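Long-range contacts in cyanuric acid amidohydrolase (Azorhizobium caulinodans, PDB 4NQ3), which catalyses the hydrolytic opening of the s-triazine ring of cyanuric acid to carboxybiuret, a step in the breakdown of herbicides such as atrazine: residues V153-P158 with L232-V237; G110-P115 with R136-A141. One frame throughout, in Å; residues are numbered along the deposited sequence.

Contact 1: V153-P158 with L232-V237; sequences VQVKCP and LGHEIV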
ATOM      1  N   VAL A 153      21.923  13.564  18.359  1.00 23.81           N
ATOM      2  CA  VAL A 153      21.649  12.453  19.256  1.00 22.33           C
ATOM      3  C   VAL A 153      20.636  11.505  18.625  1.00 25.84           C
ATOM      4  O   VAL A 153      19.465  11.854  18.452  1.00 29.28           O
ATOM      5  CB  VAL A 153      21.147  12.939  20.607  1.00 23.22           C
ATOM      6  CG1 VAL A 153      20.919  11.758  21.544  1.00 22.21           C
ATOM      7  CG2 VAL A 153      22.172  13.875  21.181  1.00 32.40           C
ATOM      8  N   GLN A 154      21.109  10.319  18.243  1.00 24.02           N
ATOM      9  CA  GLN A 154      20.260   9.283  17.664  1.00 26.20           C
ATOM     10  C   GLN A 154      19.665   8.434  18.774  1.00 18.45           C
ATOM     11  O   GLN A 154      20.371   8.028  19.659  1.00 28.99           O
ATOM     12  CB  GLN A 154      21.075   8.429  16.693  1.00 24.37           C
ATOM     13  CG  GLN A 154      20.314   7.349  15.995  1.00 20.64           C
ATOM     14  CD  GLN A 154      19.167   7.891  15.197  1.00 25.89           C
ATOM     15  OE1 GLN A 154      19.338   8.748  14.326  1.00 31.59           O
ATOM     16  NE2 GLN A 154      17.970   7.414  15.504  1.00 31.60           N
ATOM     17  N   VAL A 155      18.369   8.185  18.737  1.00 18.62           N
ATOM     18  CA  VAL A 155      17.740   7.310  19.710  1.00 18.35           C
ATOM     19  C   VAL A 155      16.872   6.282  18.991  1.00 23.28           C
ATOM     20  O   VAL A 155      16.102   6.626  18.097  1.00 25.17           O
ATOM     21  CB  VAL A 155      16.891   8.092  20.728  1.00 19.69           C
ATOM     22  CG1 VAL A 155      15.977   7.161  21.522  1.00 20.01           C
ATOM     23  CG2 VAL A 155      17.787   8.837  21.649  1.00 20.25           C
ATOM     24  N   LYS A 156      17.020   5.019  19.376  1.00 21.49           N
ATOM     25  CA  LYS A 156      16.144   3.970  18.899  1.00 20.50           C
ATOM     26  C   LYS A 156      15.152   3.686  20.008  1.00 20.22           C
ATOM     27  O   LYS A 156      15.559   3.380  21.125  1.00 22.78           O
ATOM     28  CB  LYS A 156      16.931   2.719  18.552  1.00 20.72           C
ATOM     29  CG  LYS A 156      16.095   1.654  17.885  1.00 14.96           C
ATOM     30  CD  LYS A 156      15.822   2.039  16.485  1.00 14.72           C
ATOM     31  CE  LYS A 156      14.530   1.450  15.974  1.00 19.11           C
ATOM     32  NZ  LYS A 156      14.175   1.998  14.625  1.00 17.76           N
ATOM     33  N   CYS A 157      13.859   3.827  19.733  1.00 19.93           N
ATOM     34  CA  CYS A 157      12.869   3.657  20.799  1.00 20.48           C
ATOM     35  C   CYS A 157      11.799   2.648  20.414  1.00 18.92           C
ATOM     36  O   CYS A 157      11.610   2.362  19.239  1.00 21.36           O
ATOM     37  CB  CYS A 157      12.201   4.987  21.129  1.00 20.57           C
ATOM     38  SG  CYS A 157      11.487   5.756  19.640  1.00 28.52           S
ATOM     39  N   PRO A 158      11.052   2.152  21.404  1.00 18.32           N
ATOM     40  CA  PRO A 158      10.077   1.088  21.170  1.00 18.18           C
ATOM     41  C   PRO A 158       8.779   1.621  20.607  1.00 21.11           C
ATOM     42  O   PRO A 158       8.736   2.804  20.263  1.00 24.35           O
ATOM     43  CB  PRO A 158       9.878   0.489  22.569  1.00 16.52           C
ATOM     44  CG  PRO A 158      10.154   1.594  23.482  1.00 20.52           C
ATOM     45  CD  PRO A 158      11.246   2.405  22.842  1.00 23.96           C
ATOM     46  N   LEU A 232      12.581  -3.455  23.349  1.00 18.77           N
ATOM     47  CA  LEU A 232      11.678  -2.991  24.393  1.00 27.19           C
ATOM     48  C   LEU A 232      12.218  -1.784  25.152  1.00 30.39           C
ATOM     49  O   LEU A 232      11.462  -1.113  25.862  1.00 35.36           O
ATOM     50  CB  LEU A 232      11.360  -4.117  25.370  1.00 29.35           C
ATOM     51  CG  LEU A 232      10.622  -5.263  24.688  1.00 27.50           C
ATOM     52  CD1 LEU A 232      10.309  -6.308  25.719  1.00 15.91           C
ATOM     53  CD2 LEU A 232       9.344  -4.766  23.959  1.00 16.34           C
ATOM     54  N   GLY A 233      13.519  -1.523  24.995  1.00 22.06           N
ATOM     55  CA  GLY A 233      14.175  -0.351  25.574  1.00 24.10           C
ATOM     56  C   GLY A 233      14.654   0.687  24.556  1.00 26.85           C
ATOM     57  O   GLY A 233      14.007   0.908  23.517  1.00 27.46           O
ATOM     58  N   HIS A 234      15.766   1.355  24.866  1.00 24.32           N
ATOM     59  CA  HIS A 234      16.318   2.383  23.977  1.00 20.03           C
ATOM     60  C   HIS A 234      17.800   2.167  23.670  1.00 19.16           C
ATOM     61  O   HIS A 234      18.540   1.637  24.503  1.00 21.36           O
ATOM     62  CB  HIS A 234      16.157   3.788  24.584  1.00 18.91           C
ATOM     63  CG  HIS A 234      14.762   4.130  25.003  1.00 19.49           C
ATOM     64  ND1 HIS A 234      14.225   3.717  26.201  1.00 31.79           N
ATOM     65  CD2 HIS A 234      13.793   4.846  24.384  1.00 22.24           C
ATOM     66  CE1 HIS A 234      12.985   4.165  26.304  1.00 27.28           C
ATOM     67  NE2 HIS A 234      12.696   4.854  25.214  1.00 21.51           N
ATOM     68  N   GLU A 235      18.231   2.583  22.477  1.00 26.24           N
ATOM     69  CA  GLU A 235      19.664   2.718  22.178  1.00 23.98           C
ATOM     70  C   GLU A 235      19.956   4.190  21.969  1.00 22.71           C
ATOM     71  O   GLU A 235      19.247   4.859  21.228  1.00 31.62           O
ATOM     72  CB  GLU A 235      20.062   1.930  20.951  1.00 21.55           C
ATOM     73  CG  GLU A 235      19.489   0.528  20.956  1.00 33.47           C
ATOM     74  CD  GLU A 235      20.480  -0.511  21.457  1.00 44.15           C
ATOM     75  OE1 GLU A 235      20.943  -1.331  20.623  1.00 45.77           O
ATOM     76  OE2 GLU A 235      20.772  -0.521  22.683  1.00 50.08           O
ATOM     77  N   ILE A 236      20.985   4.700  22.629  1.00 18.91           N
ATOM     78  CA  ILE A 236      21.356   6.094  22.483  1.00 19.38           C
ATOM     79  C   ILE A 236      22.770   6.230  21.904  1.00 22.81           C
ATOM     80  O   ILE A 236      23.719   5.573  22.366  1.00 26.75           O
ATOM     81  CB  ILE A 236      21.285   6.827  23.818  1.00 21.00           C
ATOM     82  CG1 ILE A 236      19.829   7.034  24.226  1.00 23.67           C
ATOM     83  CG2 ILE A 236      21.970   8.176  23.725  1.00 21.01           C
ATOM     84  CD1 ILE A 236      19.199   5.815  24.809  1.00 30.24           C
ATOM     85  N   VAL A 237      22.913   7.087  20.898  1.00 20.55           N
ATOM     86  CA  VAL A 237      24.226   7.386  20.353  1.00 23.53           C
ATOM     87  C   VAL A 237      24.369   8.884  20.228  1.00 24.39           C
ATOM     88  O   VAL A 237      23.601   9.508  19.501  1.00 24.64           O
ATOM     89  CB  VAL A 237      24.424   6.744  18.976  1.00 25.67           C
ATOM     90  CG1 VAL A 237      25.782   7.083  18.445  1.00 18.48           C
ATOM     91  CG2 VAL A 237      24.276   5.253  19.094  1.00 21.47           C
TER
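Strands 153-157 and 235-237 run antiparallel inside a mixed sheet, tied by four backbone hydrogen bonds. Q154 N to V237 O (2.9 Å) and V237 N to Q154 O (3.0 Å) close one pair; K156 N to E235 O (2.9 Å) and E235 N to K156 O (3.1 Å, on a carbonyl lone pair) close another. On the face of V155 and I236 the side chains lie side by side, V155 CG2 meeting I236 CG1 at 3.7 Å. Beyond the strand, P158 CD sits over one face of the H234 imidazole, 4.0 Å from its centroid, in a CH-pi contact; both ring nitrogens are bonded, ND1 to T114 OG1 and NE2 to Q127 NE2. The opposite face of the sheet carries Q154, whose OE1 pairs with S224 OG, E235, whose OE1 takes L76 N, and K156. The K156 chain bends at chi2 (75°), carrying NZ away from L232-V237 to OG of the nucleophile S226 and to M78 O. Backbone pairing thus fixes the root of the catalytic lysine. Burial and nearby R52 would probably lower the proton affinity of NZ, as a general-base lysine requires, though a long, weak ion pair to E230 opposes this.

Contact 2: G110-P115 with R136-A141; sequences GRAHTP and RRAMAA. With SO4 (sulfate ion), chain F; SO4 (sulfate ion), chain D.
Strand 110-113 and helix 136-141 run roughly antiparallel, at 147° between their directions, and their axes approach to 5.9 Å. The backbones meet around A138: G110 brings no side chain between strand and helix, and its CA makes a CA-H...O contact with A138 O at 3.5 Å. In return A138 CA approaches R111 O, also at 3.5 Å. The apolar part of the contact is two methyl groups, A112 CB against A138 CB at 3.7 Å. Further along the strand R137 reaches across. Its chain runs past the A112 methyl, then bends at chi3 (-89°), so that NH1 donates to H113 O at 2.9 Å, close to the guanidinium plane and in the plane of the carbonyl. The same NH1 gives a hydrogen bond to O1 of the chain F sulfate at 2.7 Å, and H113 N donates to O3 of that ion, which therefore bridges strand and helix. R111 points away from the helix; its extended chain presents one guanidinium edge to the chain D sulfate, with NE 2.8 Å from O4 and NH2 3.0 Å from O3. Both ions probably come from the crystallisation liquor and are consistent with a locally basic surface, to which R95 adds a bond to sulfate. The CB of H113 is also directed away from the helix; the ring NE2 bonds E73 O, and a ring edge faces the chain F sulfate. Strand 106-113 is outermost in its sheet within the chain, and helix 125-141 lies against one face, where A138 also touches I236 and V238 of the adjoining strand 235-242. M139, a selenomethionine, meets L199, so helices 125-141 and 180-199 pack together on the sheet face that carries V155 and I236.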
ATOM      1  N   GLY A 110      29.548   8.726  21.619  1.00 20.66           N
ATOM      2  CA  GLY A 110      29.222   8.105  22.894  1.00 25.67           C
ATOM      3  C   GLY A 110      27.971   7.263  22.762  1.00 25.17           C
ATOM      4  O   GLY A 110      27.081   7.583  21.965  1.00 27.69           O
ATOM      5  N   ARG A 111      27.893   6.172  23.509  1.00 23.44           N
ATOM      6  CA  ARG A 111      26.705   5.338  23.412  1.00 24.99           C
ATOM      7  C   ARG A 111      26.170   5.104  24.802  1.00 22.06           C
ATOM      8  O   ARG A 111      26.898   5.292  25.767  1.00 22.45           O
ATOM      9  CB  ARG A 111      27.017   3.993  22.750  1.00 18.54           C
ATOM     10  CG  ARG A 111      28.190   3.376  23.358  1.00 20.04           C
ATOM     11  CD  ARG A 111      28.275   1.911  23.150  1.00 20.65           C
ATOM     12  NE  ARG A 111      29.530   1.458  23.742  1.00 22.53           N
ATOM     13  CZ  ARG A 111      30.109   0.295  23.475  1.00 32.67           C
ATOM     14  NH1 ARG A 111      29.538  -0.533  22.603  1.00 31.82           N
ATOM     15  NH2 ARG A 111      31.271  -0.026  24.057  1.00 29.97           N
ATOM     16  N   ALA A 112      24.926   4.635  24.886  1.00 17.90           N
ATOM     17  CA  ALA A 112      24.293   4.265  26.145  1.00 18.34           C
ATOM     18  C   ALA A 112      23.040   3.456  25.835  1.00 17.45           C
ATOM     19  O   ALA A 112      22.489   3.571  24.739  1.00 21.32           O
ATOM     20  CB  ALA A 112      23.952   5.491  26.969  1.00 18.74           C
ATOM     21  N   HIS A 113      22.590   2.660  26.807  1.00 21.42           N
ATOM     22  CA  HIS A 113      21.432   1.764  26.677  1.00 21.83           C
ATOM     23  C   HIS A 113      20.467   2.098  27.787  1.00 27.21           C
ATOM     24  O   HIS A 113      20.790   2.887  28.686  1.00 40.54           O
ATOM     25  CB  HIS A 113      21.863   0.302  26.787  1.00 20.07           C
ATOM     26  CG  HIS A 113      22.934  -0.056  25.813  1.00 41.68           C
ATOM     27  ND1 HIS A 113      22.712  -0.849  24.704  1.00 50.90           N
ATOM     28  CD2 HIS A 113      24.232   0.330  25.751  1.00 40.61           C
ATOM     29  CE1 HIS A 113      23.838  -0.955  24.015  1.00 50.29           C
ATOM     30  NE2 HIS A 113      24.775  -0.247  24.628  1.00 47.08           N
ATOM     31  N   THR A 114      19.291   1.499  27.758  1.00 21.12           N
ATOM     32  CA  THR A 114      18.389   1.682  28.875  1.00 21.75           C
ATOM     33  C   THR A 114      17.687   0.376  29.207  1.00 24.11           C
ATOM     34  O   THR A 114      17.685  -0.574  28.412  1.00 20.77           O
ATOM     35  CB  THR A 114      17.321   2.755  28.612  1.00 19.54           C
ATOM     36  OG1 THR A 114      16.275   2.201  27.796  1.00 20.34           O
ATOM     37  CG2 THR A 114      17.922   3.985  27.983  1.00 16.89           C
ATOM     38  N   PRO A 115      17.122   0.305  30.414  1.00 26.53           N
ATOM     39  CA  PRO A 115      16.345  -0.886  30.723  1.00 25.94           C
ATOM     40  C   PRO A 115      15.104  -0.882  29.862  1.00 27.95           C
ATOM     41  O   PRO A 115      14.786   0.148  29.241  1.00 32.18           O
ATOM     42  CB  PRO A 115      15.977  -0.703  32.193  1.00 22.10           C
ATOM     43  CG  PRO A 115      16.885   0.373  32.686  1.00 26.71           C
ATOM     44  CD  PRO A 115      17.114   1.265  31.524  1.00 25.74           C
ATOM     45  N   ARG A 136      22.528  11.646  28.994  1.00 30.19           N
ATOM     46  CA  ARG A 136      23.578  12.223  29.831  1.00 29.06           C
ATOM     47  C   ARG A 136      24.752  11.229  29.922  1.00 30.53           C
ATOM     48  O   ARG A 136      25.915  11.615  29.724  1.00 37.09           O
ATOM     49  CB  ARG A 136      23.036  12.605  31.209  1.00 28.14           C
ATOM     50  CG  ARG A 136      22.212  13.896  31.212  1.00 36.98           C
ATOM     51  CD  ARG A 136      21.533  14.097  32.571  1.00 51.28           C
ATOM     52  NE  ARG A 136      20.446  15.090  32.564  1.00 61.81           N
ATOM     53  CZ  ARG A 136      19.196  14.837  32.974  1.00 63.06           C
ATOM     54  NH1 ARG A 136      18.863  13.626  33.425  1.00 60.11           N
ATOM     55  NH2 ARG A 136      18.271  15.793  32.941  1.00 62.80           N
ATOM     56  N   ARG A 137      24.449   9.955  30.176  1.00 29.17           N
ATOM     57  CA  ARG A 137      25.470   8.909  30.214  1.00 23.54           C
ATOM     58  C   ARG A 137      26.267   8.829  28.928  1.00 28.52           C
ATOM     59  O   ARG A 137      27.489   8.828  28.965  1.00 29.39           O
ATOM     60  CB  ARG A 137      24.846   7.545  30.511  1.00 31.92           C
ATOM     61  CG  ARG A 137      24.618   7.281  31.992  1.00 34.48           C
ATOM     62  CD  ARG A 137      24.069   5.894  32.237  1.00 33.25           C
ATOM     63  NE  ARG A 137      22.616   5.912  32.177  1.00 39.75           N
ATOM     64  CZ  ARG A 137      21.890   5.059  31.473  1.00 44.25           C
ATOM     65  NH1 ARG A 137      22.491   4.125  30.744  1.00 54.96           N
ATOM     66  NH2 ARG A 137      20.570   5.152  31.483  1.00 40.33           N
ATOM     67  N   ALA A 138      25.589   8.771  27.788  1.00 23.15           N
ATOM     68  CA  ALA A 138      26.310   8.690  26.526  1.00 25.40           C
ATOM     69  C   ALA A 138      27.193   9.921  26.302  1.00 28.43           C
ATOM     70  O   ALA A 138      28.311   9.800  25.796  1.00 27.30           O
ATOM     71  CB  ALA A 138      25.347   8.529  25.379  1.00 27.19           C
HETATM   72  N   MSE A 139      26.689  11.098  26.678  1.00 32.53           N
HETATM   73  CA  MSE A 139      27.469  12.330  26.608  1.00 30.04           C
HETATM   74  C   MSE A 139      28.794  12.182  27.338  1.00 30.61           C
HETATM   75  O   MSE A 139      29.862  12.472  26.794  1.00 29.88           O
HETATM   76  CB  MSE A 139      26.690  13.500  27.208  1.00 33.67           C
HETATM   77  CG  MSE A 139      25.785  14.220  26.234  1.00 35.07           C
HETATM   78 SE   MSE A 139      24.947  15.721  27.115  0.53 27.81          SE
HETATM   79  CE  MSE A 139      26.504  16.860  27.313  1.00 32.68           C
ATOM     80  N   ALA A 140      28.707  11.742  28.585  1.00 25.18           N
ATOM     81  CA  ALA A 140      29.881  11.479  29.387  1.00 26.67           C
ATOM     82  C   ALA A 140      30.846  10.500  28.711  1.00 34.35           C
ATOM     83  O   ALA A 140      32.050  10.697  28.717  1.00 40.43           O
ATOM     84  CB  ALA A 140      29.463  10.949  30.725  1.00 27.66           C
ATOM     85  N   ALA A 141      30.316   9.407  28.186  1.00 29.78           N
ATOM     86  CA  ALA A 141      31.145   8.402  27.546  1.00 25.31           C
ATOM     87  C   ALA A 141      31.872   8.955  26.324  1.00 38.48           C
ATOM     88  O   ALA A 141      32.936   8.468  25.954  1.00 40.78           O
ATOM     89  CB  ALA A 141      30.294   7.210  27.158  1.00 24.00           C
TER
HETATM   90  S   SO4 F 404      24.861   2.380  29.720  0.72 71.74           S
HETATM   91  O1  SO4 F 404      25.086   3.520  30.612  0.72 72.99           O
HETATM   92  O2  SO4 F 404      24.811   1.122  30.465  0.72 72.49           O
HETATM   93  O3  SO4 F 404      23.575   2.554  29.055  0.72 67.28           O
HETATM   94  O4  SO4 F 404      25.954   2.321  28.743  0.72 70.19           O
HETATM   95  S   SO4 D 402      32.286   2.651  26.377  0.76 47.86           S
HETATM   96  O1  SO4 D 402      32.182   1.975  27.675  0.76 43.28           O
HETATM   97  O2  SO4 D 402      32.829   4.011  26.506  0.76 45.46           O
HETATM   98  O3  SO4 D 402      33.149   1.850  25.497  0.76 42.77           O
HETATM   99  O4  SO4 D 402      30.929   2.756  25.829  0.76 52.19           O

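Overall arrangement
Both contacts belong to the 106-243 repeating unit and share one sheet, in which strand 235-242 lies between 106-113 and 150-157. Helix 125-141 links the latter two in a beta-alpha-beta crossover, and contact 2 lies wholly within its first half. The contacts join directly: I236 N probably bonds A112 O, and H234 ND1 probably bonds T114 OG1. Contact 1 is core, a largely buried in-sheet strand pairing from which the K156 side chain reaches the active site. Contact 2 lies nearer the surface, its arginines gathering sulfate. Contact 1 holds the catalytic lysine in place by backbone pairing; contact 2 joins helix to edge strand by close alanine-glycine packing and one arginine-carbonyl bond.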